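Local coordinates for protein glucanase (Klebsiella pneumoniae, PDB 5GY3) that probably hydrolyses internal beta-1,4-glucosidic linkages in cellulose, lichenin and cereal beta-glucans as a family 8 glycoside hydrolase, at residues A[125-129]-A[197-201]. Residues are numbered along the deposited sequence; the frame is centred on the assembly and turned at random.
Sequences VTFAG and ALRAD
Leu198, the buried member of the contact, meets its two partners with separate methyls: CD2 lies 3.9 Å from CD2 of Phe127, and CD1 lies more loosely beside CB of Ala128, at 4.2 Å. The forked end of leucine suits this double task. Leu198 also touches Leu148, and Phe127 reaches Leu146, so strand 145-148, the neighbour of strand 196-199 in its antiparallel sheet, takes part in the same apolar patch. Phe127 turns CG trans to its own nitrogen (chi1 -161°), which carries the phenyl alongside the leucine, the two side chains running past each other in opposite senses. CE2 of Phe127 lies 3.3 Å from the carbonyl O of Leu198 and also touches the carbonyl carbon of Arg199; a flat ring is long enough to span from Leu198 to Ala200.

The CB of Arg199 points away from segment 125-129, and NE and NH2, two N-H groups for two oxygens, grip the carboxylate of Asp201 side-on; the NE bond to OD1 is 2.9 Å long and nearly straight at 178°. Asp201 OD1 also accepts a hydrogen bond from the backbone N of Lys203, tying the ion pair to the turn between strands 196-199 and 204-206. Ala200 is small enough for the ring to lie close to its backbone, with Phe127 CZ 3.7 Å from its CB. Its carbonyl O receives a CA-H...O contact from Ala128 CA at 3.4 Å, an approach the single methyl of Ala128 permits.

Hairpin 124-133 and the three-stranded sheet thus meet through apolar contact and a CA-H...O contact: the junction depends on shape rather than on directional polar bonds.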
ATOM      1  N   VAL A 125      -0.266   6.031  17.086  1.00  7.33           N
ATOM      2  CA  VAL A 125      -0.585   6.951  18.166  1.00 10.12           C
ATOM      3  C   VAL A 125      -2.025   6.729  18.601  1.00  8.20           C
ATOM      4  O   VAL A 125      -2.832   6.122  17.894  1.00  9.91           O
ATOM      5  CB  VAL A 125      -0.361   8.429  17.766  1.00 12.55           C
ATOM      6  CG1 VAL A 125       1.100   8.663  17.376  1.00 12.30           C
ATOM      7  CG2 VAL A 125      -1.299   8.821  16.636  1.00 10.77           C
ATOM      8  N   THR A 126      -2.323   7.203  19.807  1.00  8.49           N
ATOM      9  CA  THR A 126      -3.681   7.240  20.328  1.00  9.72           C
ATOM     10  C   THR A 126      -4.295   8.586  19.973  1.00 10.97           C
ATOM     11  O   THR A 126      -3.738   9.628  20.329  1.00 10.39           O
ATOM     12  CB  THR A 126      -3.677   7.058  21.845  1.00 13.75           C
ATOM     13  OG1 THR A 126      -2.934   5.885  22.182  1.00 12.28           O
ATOM     14  CG2 THR A 126      -5.097   6.931  22.370  1.00 12.09           C
ATOM     15  N   PHE A 127      -5.445   8.570  19.296  1.00  8.87           N
ATOM     16  CA  PHE A 127      -6.061   9.806  18.817  1.00  7.50           C
ATOM     17  C   PHE A 127      -7.539   9.555  18.551  1.00  9.09           C
ATOM     18  O   PHE A 127      -7.896   8.522  17.981  1.00  9.70           O
ATOM     19  CB  PHE A 127      -5.375  10.289  17.537  1.00  9.84           C
ATOM     20  CG  PHE A 127      -5.603  11.749  17.222  1.00 10.35           C
ATOM     21  CD1 PHE A 127      -4.807  12.729  17.799  1.00 11.43           C
ATOM     22  CD2 PHE A 127      -6.582  12.131  16.321  1.00  9.67           C
ATOM     23  CE1 PHE A 127      -4.998  14.078  17.496  1.00 11.69           C
ATOM     24  CE2 PHE A 127      -6.780  13.467  16.010  1.00  9.68           C
ATOM     25  CZ  PHE A 127      -5.979  14.448  16.602  1.00 10.45           C
ATOM     26  N   ALA A 128      -8.392  10.498  18.968  1.00 11.15           N
ATOM     27  CA  ALA A 128      -9.847  10.367  18.803  1.00 10.44           C
ATOM     28  C   ALA A 128     -10.362   9.030  19.350  1.00 11.49           C
ATOM     29  O   ALA A 128     -11.288   8.417  18.810  1.00 11.05           O
ATOM     30  CB  ALA A 128     -10.247  10.557  17.334  1.00  9.92           C
ATOM     31  N   GLY A 129      -9.761   8.571  20.444  1.00 12.00           N
ATOM     32  CA  GLY A 129     -10.214   7.354  21.086  1.00 10.37           C
ATOM     33  C   GLY A 129      -9.820   6.059  20.413  1.00 13.62           C
ATOM     34  O   GLY A 129     -10.372   5.007  20.760  1.00 14.52           O
ATOM     35  N   ALA A 197      -8.344  14.019   6.827  1.00  6.10           N
ATOM     36  CA  ALA A 197      -8.026  14.688   8.081  1.00  7.62           C
ATOM     37  C   ALA A 197      -8.945  14.173   9.183  1.00  8.68           C
ATOM     38  O   ALA A 197     -10.180  14.247   9.064  1.00  9.96           O
ATOM     39  CB  ALA A 197      -8.167  16.201   7.938  1.00  9.33           C
ATOM     40  N   LEU A 198      -8.349  13.673  10.257  1.00  5.19           N
ATOM     41  CA  LEU A 198      -9.085  13.183  11.417  1.00  6.17           C
ATOM     42  C   LEU A 198      -8.926  14.198  12.543  1.00  7.60           C
ATOM     43  O   LEU A 198      -7.806  14.437  13.009  1.00  9.73           O
ATOM     44  CB  LEU A 198      -8.555  11.813  11.857  1.00  5.51           C
ATOM     45  CG  LEU A 198      -9.049  11.277  13.206  1.00  8.54           C
ATOM     46  CD1 LEU A 198     -10.558  11.041  13.188  1.00  7.71           C
ATOM     47  CD2 LEU A 198      -8.296   9.999  13.584  1.00  9.49           C
ATOM     48  N   ARG A 199     -10.036  14.809  12.961  1.00  7.94           N
ATOM     49  CA  ARG A 199     -10.006  15.732  14.085  1.00  7.81           C
ATOM     50  C   ARG A 199     -10.089  14.953  15.399  1.00  9.41           C
ATOM     51  O   ARG A 199     -10.546  13.808  15.442  1.00  7.50           O
ATOM     52  CB  ARG A 199     -11.161  16.741  13.972  1.00  8.18           C
ATOM     53  CG  ARG A 199     -11.004  17.990  14.829  1.00 10.28           C
ATOM     54  CD  ARG A 199     -12.048  19.053  14.455  1.00  8.86           C
ATOM     55  NE  ARG A 199     -13.401  18.667  14.854  1.00  8.59           N
ATOM     56  CZ  ARG A 199     -14.482  19.419  14.658  1.00 14.65           C
ATOM     57  NH1 ARG A 199     -14.370  20.596  14.050  1.00 12.29           N
ATOM     58  NH2 ARG A 199     -15.676  18.996  15.065  1.00 11.65           N
ATOM     59  N   ALA A 200      -9.633  15.590  16.487  1.00  8.45           N
ATOM     60  CA  ALA A 200      -9.481  14.875  17.752  1.00  9.90           C
ATOM     61  C   ALA A 200     -10.807  14.431  18.356  1.00 10.61           C
ATOM     62  O   ALA A 200     -10.799  13.591  19.264  1.00 10.41           O
ATOM     63  CB  ALA A 200      -8.704  15.733  18.764  1.00  9.74           C
ATOM     64  N   ASP A 201     -11.937  14.950  17.884  1.00  9.28           N
ATOM     65  CA  ASP A 201     -13.234  14.459  18.332  1.00 11.17           C
ATOM     66  C   ASP A 201     -13.778  13.346  17.453  1.00 11.71           C
ATOM     67  O   ASP A 201     -14.898  12.880  17.689  1.00 12.81           O
ATOM     68  CB  ASP A 201     -14.256  15.602  18.388  1.00 11.56           C
ATOM     69  CG  ASP A 201     -14.589  16.164  17.010  1.00 13.59           C
ATOM     70  OD1 ASP A 201     -13.751  16.044  16.092  1.00 10.14           O
ATOM     71  OD2 ASP A 201     -15.694  16.738  16.847  1.00 11.96           O
TER